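Local atomic coordinates of phenol hydroxylase component phO (Pseudomonas stutzeri, PDB entry 3U52), a protein that is probably the small subunit of a multicomponent monooxygenase complex that hydroxylates phenol with molecular oxygen. Residues L25-W30 / P39-V44; P31-F36 / V106-L111; W78-E83 / H100-T105. All coordinates share one frame; numbering follows the deposited sequence.

Interaction 1 (L25-W30 / P39-V44); sequences LLYVYW and PFALLV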
loop_
_atom_site.group_PDB
_atom_site.type_symbol
_atom_site.label_atom_id
_atom_site.label_comp_id
_atom_site.label_asym_id
_atom_site.label_seq_id
_atom_site.Cartn_x
_atom_site.Cartn_y
_atom_site.Cartn_z
ATOM N N LEU E 25 10.326 19.935 -52.318
ATOM C CA LEU E 25 10.137 18.512 -51.902
ATOM C C LEU E 25 9.861 17.630 -53.114
ATOM O O LEU E 25 9.095 17.992 -54.006
ATOM C CB LEU E 25 8.944 18.381 -50.923
ATOM C CG LEU E 25 9.211 18.927 -49.502
ATOM C CD1 LEU E 25 7.907 18.998 -48.740
ATOM C CD2 LEU E 25 10.310 18.128 -48.769
ATOM N N LEU E 26 10.475 16.460 -53.109
ATOM C CA LEU E 26 10.215 15.443 -54.108
ATOM C C LEU E 26 10.140 14.084 -53.398
ATOM O O LEU E 26 10.990 13.749 -52.551
ATOM C CB LEU E 26 11.348 15.422 -55.149
ATOM C CG LEU E 26 11.337 14.299 -56.193
ATOM C CD1 LEU E 26 10.118 14.341 -57.089
ATOM C CD2 LEU E 26 12.619 14.374 -57.049
ATOM N N TYR E 27 9.176 13.271 -53.795
ATOM C CA TYR E 27 9.046 11.938 -53.215
ATOM C C TYR E 27 9.338 10.922 -54.258
ATOM O O TYR E 27 8.899 11.081 -55.385
ATOM C CB TYR E 27 7.599 11.705 -52.724
ATOM C CG TYR E 27 7.101 12.708 -51.708
ATOM C CD1 TYR E 27 7.629 12.748 -50.408
ATOM C CD2 TYR E 27 6.114 13.618 -52.044
ATOM C CE1 TYR E 27 7.168 13.689 -49.476
ATOM C CE2 TYR E 27 5.665 14.572 -51.130
ATOM C CZ TYR E 27 6.195 14.603 -49.855
ATOM O OH TYR E 27 5.698 15.546 -48.947
ATOM N N VAL E 28 10.037 9.857 -53.908
ATOM C CA VAL E 28 10.287 8.823 -54.880
ATOM C C VAL E 28 9.873 7.457 -54.344
ATOM O O VAL E 28 10.321 7.044 -53.264
ATOM C CB VAL E 28 11.786 8.785 -55.306
ATOM C CG1 VAL E 28 12.020 7.637 -56.371
ATOM C CG2 VAL E 28 12.288 10.204 -55.829
ATOM N N TYR E 29 9.027 6.756 -55.108
ATOM C CA TYR E 29 8.610 5.380 -54.790
ATOM C C TYR E 29 9.192 4.334 -55.763
ATOM O O TYR E 29 8.977 4.418 -56.972
ATOM C CB TYR E 29 7.099 5.335 -54.760
ATOM C CG TYR E 29 6.417 4.006 -54.512
ATOM C CD1 TYR E 29 5.184 3.733 -55.117
ATOM C CD2 TYR E 29 6.965 3.036 -53.671
ATOM C CE1 TYR E 29 4.517 2.514 -54.894
ATOM C CE2 TYR E 29 6.314 1.804 -53.456
ATOM C CZ TYR E 29 5.104 1.550 -54.059
ATOM O OH TYR E 29 4.455 0.346 -53.847
ATOM N N TRP E 30 9.896 3.338 -55.193
ATOM C CA TRP E 30 10.490 2.213 -55.923
ATOM C C TRP E 30 9.683 0.944 -55.577
ATOM O O TRP E 30 9.936 0.317 -54.568
ATOM C CB TRP E 30 11.950 2.034 -55.503
ATOM C CG TRP E 30 12.727 1.017 -56.316
ATOM C CD1 TRP E 30 12.419 0.552 -57.559
ATOM C CD2 TRP E 30 13.970 0.415 -55.965
ATOM N NE1 TRP E 30 13.385 -0.320 -57.994
ATOM C CE2 TRP E 30 14.369 -0.394 -57.054
ATOM C CE3 TRP E 30 14.816 0.508 -54.847
ATOM C CZ2 TRP E 30 15.577 -1.128 -57.057
ATOM C CZ3 TRP E 30 15.996 -0.240 -54.836
ATOM C CH2 TRP E 30 16.365 -1.057 -55.922
ATOM N N PRO E 39 8.045 5.641 -49.323
ATOM C CA PRO E 39 8.673 6.485 -50.302
ATOM C C PRO E 39 9.624 7.464 -49.648
ATOM O O PRO E 39 9.362 7.943 -48.544
ATOM C CB PRO E 39 7.483 7.232 -50.933
ATOM C CG PRO E 39 6.333 6.287 -50.791
ATOM C CD PRO E 39 6.577 5.689 -49.431
ATOM N N PHE E 40 10.730 7.736 -50.322
ATOM C CA PHE E 40 11.704 8.720 -49.849
ATOM C C PHE E 40 11.143 10.102 -49.973
ATOM O O PHE E 40 10.485 10.406 -50.960
ATOM C CB PHE E 40 12.956 8.641 -50.684
ATOM C CG PHE E 40 13.655 7.311 -50.632
ATOM C CD1 PHE E 40 14.056 6.748 -49.419
ATOM C CD2 PHE E 40 13.974 6.655 -51.812
ATOM C CE1 PHE E 40 14.744 5.543 -49.381
ATOM C CE2 PHE E 40 14.671 5.431 -51.785
ATOM C CZ PHE E 40 15.041 4.882 -50.562
ATOM N N ALA E 41 11.418 10.946 -48.993
ATOM C CA ALA E 41 11.102 12.377 -49.073
ATOM C C ALA E 41 12.416 13.099 -49.238
ATOM O O ALA E 41 13.291 13.039 -48.363
ATOM C CB ALA E 41 10.390 12.866 -47.827
ATOM N N LEU E 42 12.577 13.745 -50.383
ATOM C CA LEU E 42 13.834 14.415 -50.709
ATOM C C LEU E 42 13.659 15.957 -50.834
ATOM O O LEU E 42 12.561 16.445 -51.177
ATOM C CB LEU E 42 14.384 13.826 -52.012
ATOM C CG LEU E 42 14.353 12.294 -52.105
ATOM C CD1 LEU E 42 14.425 11.903 -53.588
ATOM C CD2 LEU E 42 15.516 11.689 -51.347
ATOM N N LEU E 43 14.734 16.697 -50.526
ATOM C CA LEU E 43 14.817 18.135 -50.741
ATOM C C LEU E 43 15.894 18.314 -51.795
ATOM O O LEU E 43 17.054 17.906 -51.619
ATOM C CB LEU E 43 15.232 18.879 -49.473
ATOM C CG LEU E 43 14.969 20.397 -49.580
ATOM C CD1 LEU E 43 13.483 20.701 -49.508
ATOM C CD2 LEU E 43 15.718 21.206 -48.543
ATOM N N VAL E 44 15.492 18.993 -52.859
ATOM C CA VAL E 44 16.127 18.912 -54.166
ATOM C C VAL E 44 16.138 20.332 -54.791
ATOM O O VAL E 44 15.235 21.146 -54.517
ATOM C CB VAL E 44 15.264 17.881 -54.949
ATOM C CG1 VAL E 44 14.409 18.447 -56.055
ATOM C CG2 VAL E 44 15.943 16.594 -55.203
#

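Interaction 2 (P31-F36 / V106-L111); sequences PDHLLF and VTTPGL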
loop_
_atom_site.group_PDB
_atom_site.type_symbol
_atom_site.label_atom_id
_atom_site.label_comp_id
_atom_site.label_asym_id
_atom_site.label_seq_id
_atom_site.Cartn_x
_atom_site.Cartn_y
_atom_site.Cartn_z
ATOM N N PRO E 31 8.639 0.607 -56.368
ATOM C CA PRO E 31 7.854 -0.568 -55.941
ATOM C C PRO E 31 8.643 -1.859 -55.848
ATOM O O PRO E 31 9.619 -2.033 -56.563
ATOM C CB PRO E 31 6.767 -0.673 -57.022
ATOM C CG PRO E 31 6.658 0.706 -57.586
ATOM C CD PRO E 31 8.039 1.270 -57.542
ATOM N N ASP E 32 8.182 -2.763 -54.975
ATOM C CA ASP E 32 8.777 -4.090 -54.710
ATOM C C ASP E 32 10.107 -4.033 -53.999
ATOM O O ASP E 32 10.901 -4.972 -54.114
ATOM C CB ASP E 32 8.877 -4.910 -56.007
ATOM C CG ASP E 32 7.514 -5.224 -56.575
ATOM O OD1 ASP E 32 6.624 -5.671 -55.798
ATOM O OD2 ASP E 32 7.330 -4.989 -57.790
ATOM N N HIS E 33 10.335 -2.948 -53.255
ATOM C CA HIS E 33 11.581 -2.756 -52.514
ATOM C C HIS E 33 11.306 -2.264 -51.089
ATOM O O HIS E 33 11.813 -1.212 -50.655
ATOM C CB HIS E 33 12.558 -1.878 -53.305
ATOM C CG HIS E 33 13.030 -2.562 -54.553
ATOM N ND1 HIS E 33 12.234 -2.664 -55.679
ATOM C CD2 HIS E 33 14.122 -3.329 -54.793
ATOM C CE1 HIS E 33 12.848 -3.415 -56.585
ATOM N NE2 HIS E 33 14.000 -3.819 -56.076
ATOM N N LEU E 34 10.489 -3.047 -50.379
ATOM C CA LEU E 34 9.897 -2.606 -49.097
ATOM C C LEU E 34 10.924 -2.659 -47.990
ATOM O O LEU E 34 10.628 -2.309 -46.844
ATOM C CB LEU E 34 8.627 -3.410 -48.742
ATOM C CG LEU E 34 7.456 -3.104 -49.698
ATOM C CD1 LEU E 34 6.399 -4.157 -49.563
ATOM C CD2 LEU E 34 6.971 -1.713 -49.409
ATOM N N LEU E 35 12.157 -3.063 -48.327
ATOM C CA LEU E 35 13.276 -2.822 -47.424
ATOM C C LEU E 35 13.256 -1.373 -46.891
ATOM O O LEU E 35 13.562 -1.130 -45.692
ATOM C CB LEU E 35 14.638 -3.181 -48.077
ATOM C CG LEU E 35 15.959 -2.859 -47.326
ATOM C CD1 LEU E 35 16.223 -3.631 -46.025
ATOM C CD2 LEU E 35 17.202 -2.981 -48.231
ATOM N N PHE E 36 12.928 -0.424 -47.775
ATOM C CA PHE E 36 12.729 0.968 -47.393
ATOM C C PHE E 36 11.227 0.999 -47.170
ATOM O O PHE E 36 10.440 0.808 -48.112
ATOM C CB PHE E 36 13.124 1.891 -48.554
ATOM C CG PHE E 36 14.482 1.634 -49.036
ATOM C CD1 PHE E 36 14.687 1.026 -50.274
ATOM C CD2 PHE E 36 15.592 1.946 -48.223
ATOM C CE1 PHE E 36 15.977 0.734 -50.706
ATOM C CE2 PHE E 36 16.886 1.641 -48.651
ATOM C CZ PHE E 36 17.071 1.040 -49.908
ATOM N N VAL E 106 9.204 4.665 -59.728
ATOM C CA VAL E 106 10.141 4.061 -60.679
ATOM C C VAL E 106 10.081 2.567 -60.562
ATOM O O VAL E 106 10.322 2.029 -59.495
ATOM C CB VAL E 106 11.605 4.544 -60.523
ATOM C CG1 VAL E 106 12.138 4.476 -59.069
ATOM C CG2 VAL E 106 12.551 3.754 -61.494
ATOM N N THR E 107 9.728 1.899 -61.665
ATOM C CA THR E 107 9.633 0.446 -61.707
ATOM C C THR E 107 10.783 -0.077 -62.559
ATOM O O THR E 107 10.991 0.394 -63.683
ATOM C CB THR E 107 8.254 0.019 -62.268
ATOM O OG1 THR E 107 7.234 0.368 -61.314
ATOM C CG2 THR E 107 8.177 -1.497 -62.524
ATOM N N THR E 108 11.516 -1.033 -62.006
ATOM C CA THR E 108 12.692 -1.630 -62.623
ATOM C C THR E 108 12.413 -3.105 -62.974
ATOM O O THR E 108 12.620 -3.995 -62.159
ATOM C CB THR E 108 13.927 -1.566 -61.664
ATOM O OG1 THR E 108 13.582 -2.143 -60.390
ATOM C CG2 THR E 108 14.410 -0.089 -61.450
ATOM N N PRO E 109 11.932 -3.370 -64.198
ATOM C CA PRO E 109 11.679 -4.761 -64.660
ATOM C C PRO E 109 12.822 -5.701 -64.331
ATOM O O PRO E 109 13.989 -5.379 -64.539
ATOM C CB PRO E 109 11.585 -4.594 -66.178
ATOM C CG PRO E 109 10.951 -3.188 -66.304
ATOM C CD PRO E 109 11.567 -2.367 -65.221
ATOM N N GLY E 110 12.508 -6.849 -63.778
ATOM C CA GLY E 110 13.566 -7.819 -63.505
ATOM C C GLY E 110 14.175 -7.675 -62.126
ATOM O O GLY E 110 14.901 -8.575 -61.652
ATOM N N LEU E 111 13.896 -6.551 -61.469
ATOM C CA LEU E 111 14.387 -6.362 -60.108
ATOM C C LEU E 111 13.149 -6.149 -59.257
ATOM O O LEU E 111 12.604 -5.047 -59.200
ATOM C CB LEU E 111 15.368 -5.189 -60.025
ATOM C CG LEU E 111 16.600 -5.279 -60.937
ATOM C CD1 LEU E 111 17.391 -4.036 -60.835
ATOM C CD2 LEU E 111 17.470 -6.503 -60.655
HETATM O O HOH W 1 10.213 -1.954 -59.294
#

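Interaction 3 (W78-E83 / H100-T105); sequences WLLNDE and HKSMLT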
loop_
_atom_site.group_PDB
_atom_site.type_symbol
_atom_site.label_atom_id
_atom_site.label_comp_id
_atom_site.label_asym_id
_atom_site.label_seq_id
_atom_site.Cartn_x
_atom_site.Cartn_y
_atom_site.Cartn_z
ATOM N N TRP E 78 8.771 4.995 -65.573
ATOM C CA TRP E 78 8.570 6.104 -64.628
ATOM C C TRP E 78 7.167 6.570 -64.658
ATOM O O TRP E 78 6.533 6.611 -65.723
ATOM C CB TRP E 78 9.498 7.322 -64.917
ATOM C CG TRP E 78 10.924 7.129 -64.594
ATOM C CD1 TRP E 78 11.910 6.631 -65.429
ATOM C CD2 TRP E 78 11.577 7.454 -63.353
ATOM N NE1 TRP E 78 13.110 6.585 -64.761
ATOM C CE2 TRP E 78 12.937 7.087 -63.488
ATOM C CE3 TRP E 78 11.136 7.992 -62.133
ATOM C CZ2 TRP E 78 13.873 7.272 -62.449
ATOM C CZ3 TRP E 78 12.053 8.161 -61.105
ATOM C CH2 TRP E 78 13.400 7.793 -61.260
ATOM N N LEU E 79 6.653 6.917 -63.485
ATOM C CA LEU E 79 5.385 7.646 -63.413
ATOM C C LEU E 79 5.705 8.931 -62.703
ATOM O O LEU E 79 6.586 8.965 -61.857
ATOM C CB LEU E 79 4.342 6.893 -62.581
ATOM C CG LEU E 79 3.486 5.704 -63.089
ATOM C CD1 LEU E 79 4.305 4.665 -63.758
ATOM C CD2 LEU E 79 2.720 5.102 -61.924
ATOM N N LEU E 80 4.954 9.976 -63.016
ATOM C CA LEU E 80 5.061 11.261 -62.336
ATOM C C LEU E 80 3.665 11.633 -61.970
ATOM O O LEU E 80 2.839 11.835 -62.846
ATOM C CB LEU E 80 5.674 12.350 -63.221
ATOM C CG LEU E 80 5.531 13.798 -62.728
ATOM C CD1 LEU E 80 6.351 13.988 -61.429
ATOM C CD2 LEU E 80 6.002 14.768 -63.809
ATOM N N ASN E 81 3.388 11.702 -60.663
ATOM C CA ASN E 81 2.041 11.984 -60.177
ATOM C C ASN E 81 0.984 11.018 -60.750
ATOM O O ASN E 81 -0.150 11.411 -61.039
ATOM C CB ASN E 81 1.689 13.484 -60.353
ATOM C CG ASN E 81 2.692 14.370 -59.640
ATOM O OD1 ASN E 81 3.092 14.027 -58.528
ATOM N ND2 ASN E 81 3.170 15.468 -60.293
ATOM N N ASP E 82 1.398 9.746 -60.863
ATOM C CA ASP E 82 0.587 8.642 -61.332
ATOM C C ASP E 82 0.360 8.610 -62.840
ATOM O O ASP E 82 -0.408 7.773 -63.313
ATOM C CB ASP E 82 -0.755 8.557 -60.582
ATOM C CG ASP E 82 -0.621 8.921 -59.091
ATOM O OD1 ASP E 82 0.260 8.334 -58.369
ATOM O OD2 ASP E 82 -1.404 9.823 -58.647
ATOM N N GLU E 83 1.044 9.469 -63.594
ATOM C CA GLU E 83 0.903 9.506 -65.055
ATOM C C GLU E 83 2.194 9.001 -65.702
ATOM O O GLU E 83 3.286 9.325 -65.209
ATOM C CB GLU E 83 0.632 10.950 -65.529
ATOM C CG GLU E 83 -0.762 11.491 -65.219
ATOM C CD GLU E 83 -1.856 10.968 -66.188
ATOM O OE1 GLU E 83 -1.788 11.268 -67.419
ATOM O OE2 GLU E 83 -2.800 10.262 -65.721
ATOM N N HIS E 100 6.849 21.002 -56.880
ATOM C CA HIS E 100 6.994 20.790 -55.426
ATOM C C HIS E 100 5.982 19.733 -54.964
ATOM O O HIS E 100 4.826 19.759 -55.361
ATOM C CB HIS E 100 6.834 22.136 -54.716
ATOM C CG HIS E 100 6.840 22.075 -53.229
ATOM N ND1 HIS E 100 7.938 21.693 -52.495
ATOM C CD2 HIS E 100 5.871 22.390 -52.335
ATOM C CE1 HIS E 100 7.652 21.789 -51.203
ATOM N NE2 HIS E 100 6.398 22.200 -51.082
ATOM N N LYS E 101 6.457 18.787 -54.170
ATOM C CA LYS E 101 5.636 17.664 -53.690
ATOM C C LYS E 101 5.056 16.705 -54.770
ATOM O O LYS E 101 4.078 15.981 -54.541
ATOM C CB LYS E 101 4.566 18.187 -52.713
ATOM C CG LYS E 101 5.127 18.487 -51.312
ATOM C CD LYS E 101 3.985 18.531 -50.268
ATOM C CE LYS E 101 3.386 19.950 -50.266
ATOM N NZ LYS E 101 2.067 19.956 -49.591
ATOM N N SER E 102 5.674 16.686 -55.943
ATOM C CA SER E 102 5.465 15.588 -56.903
ATOM C C SER E 102 5.981 14.268 -56.330
ATOM O O SER E 102 6.934 14.231 -55.520
ATOM C CB SER E 102 6.173 15.886 -58.245
ATOM O OG SER E 102 5.376 16.822 -58.960
ATOM N N MET E 103 5.388 13.186 -56.797
ATOM C CA MET E 103 5.957 11.859 -56.531
ATOM C C MET E 103 6.282 11.213 -57.843
ATOM O O MET E 103 5.410 11.080 -58.682
ATOM C CB MET E 103 4.987 10.960 -55.766
ATOM C CG MET E 103 5.667 9.636 -55.323
ATOM S SD MET E 103 4.741 8.673 -54.210
ATOM C CE MET E 103 5.556 9.077 -52.721
ATOM N N LEU E 104 7.545 10.853 -58.014
ATOM C CA LEU E 104 7.966 9.913 -59.019
ATOM C C LEU E 104 7.858 8.429 -58.547
ATOM O O LEU E 104 8.256 8.088 -57.412
ATOM C CB LEU E 104 9.422 10.199 -59.336
ATOM C CG LEU E 104 9.719 11.560 -60.005
ATOM C CD1 LEU E 104 11.199 11.855 -59.906
ATOM C CD2 LEU E 104 9.240 11.585 -61.481
ATOM N N THR E 105 7.351 7.554 -59.421
ATOM C CA THR E 105 7.335 6.107 -59.161
ATOM C C THR E 105 8.273 5.502 -60.154
ATOM O O THR E 105 8.170 5.823 -61.322
ATOM C CB THR E 105 5.909 5.501 -59.341
ATOM O OG1 THR E 105 5.017 6.121 -58.417
ATOM C CG2 THR E 105 5.868 3.981 -59.094
HETATM O O HOH W 2 3.900 8.588 -59.189
#

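Interaction 1 (L25-W30 / P39-V44)
L26 and L42 form a hydrogen-bonded pair of an antiparallel beta hairpin and are joined by both of their backbone bonds: L26 N reaches L42 O at 2.8 Å, and L42 N reaches L26 O at 2.7 Å. V28 and F40 repeat the pattern with two bonds of 3.0 Å, V28 N to F40 O and F40 N to V28 O. CA-H...O contacts from the residues of the alternating non-hydrogen-bonded pairs add to the ladder, as from Y27 CA to F40 O (3.1 Å).

The apolar contacts divide by face. On the side of L26, V28, F40 and L42, the methyl CD1 of L42 meets CG2 of V28 at 3.5 Å. V28 holds that branch anti to its carbonyl carbon, and helix 50-62 packs over this layer. On the other side, the Y27 ring turns its edge to the hairpin partner: CE1 sits 3.7 Å from A41 CB, and F40 O lies in the ring plane.

P39 and A41 also share backbone hydrogen bonds with a chain of another protein. The chemistry thus implies a hairpin with an apolar inner face, buried under its own helix, and an opposite face and outer edge taken up by that second protein.

Interaction 2 (P31-F36 / V106-L111)
P31 presses the CD corner of its ring against V106 O, 3.1 Å away, just as strand 102-107 nears its end. The second tight point lies at H33, whose ring turns its edge to the far end of the other segment: CE1 comes within 3.1 Å of L111 O, which lies in the ring plane. The placement is fixed from within the loop. With CG beside the backbone N (chi1 -67°), the imidazole folds back, and ND1 donates to P31 O at 2.8 Å, in the ring plane although above the plane of that carbonyl. NE2 bonds D67, so both ring nitrogens have oxygen partners, which would probably polarise the C-H between them toward L111 O. With an alanine here in place of the histidine, D67 and P31 O would probably lose their imidazole partner, and a gap would open beside L111 O.

The remainder is looser. P31 CG only skirts T107 OG1, the two side chains crossing at about a right angle, and no direct hydrogen bond joins the segments. Instead a water donates to P31 O and accepts from T108 N at 3.1 Å. Beyond it, the type II turn T108-L111 carries P109 and G110 into solvent, closed by L111 N to T108 O.

Within the fold, the contact joins the loop leaving strand 24-29 to the tail of strand 102-107. The W30 ring stacks on H33 while its NE1 bonds T108 OG1, and V106 packs on W78 of strand 77-80.

Interaction 3 (W78-E83 / H100-T105)
N81 grips the partner strand with its backbone and both arms of its amide. N81 N donates to M103 O at 2.9 Å in a nearly straight bond (173°), OD1 accepts from M103 N at 3.0 Å, and ND2 reaches S102 OG at 2.9 Å, with that hydroxyl lying in the amide plane. CG of N81 stands beside the backbone N (chi1 -57°), which swings the amide toward S102 and M103. The carboxamide so takes the place of a backbone carbonyl, extending the ladder past the end of strand 77-80. OD1 also bonds a polar side chain of another protein's chain, and D99 bonds S102 OG, positioning the hydroxyl that ND2 reaches.

L79 and T105 make the regular hydrogen-bonded pair, L79 N to T105 O and T105 N to L79 O. A water links M103 O, D82 N and T105 OG1 alongside.

Outward from the polar ladder, L79 and T105 lie side by side, with CB atoms 3.9 Å apart. L80 and L104 meet on the opposite face, CD1 to CD2 at 3.8 Å. The W78 indole brings its CZ3 edge to L104 CB, also at 3.8 Å, beneath helix 50-62.

N81 and D82, both in left-handed backbone conformations, form the type I' turn L80-E83 that sends the chain back as strand 83-85. A tight two-residue hairpin flanking a central strand, in a mixed sheet of order 2-1-5-3-4 with a helix packed on it, is characteristic of the beta-grasp, ubiquitin-like fold.

Strands 24-29 and 102-107, parallel neighbours at the middle of the sheet, bind the three contacts together. Interaction 1 flanks this pair on one side and is the most buried; interaction 3 flanks it on the other and is partly open; interaction 2, about 15 Å from each between centres, lies where the pair runs out into loops. Backbone bonds such as L25 O to K101 N and Y29 N to L104 O stitch interactions 1 and 3 directly. The chemistry follows position: unbroken backbone pairing within the hairpin of 25-30 and 39-44, hydrogen bonds from a side-chain amide where strand 77-80 gives way to a turn, and, at the loop end, close carbon-to-carbonyl contacts with a bridging water.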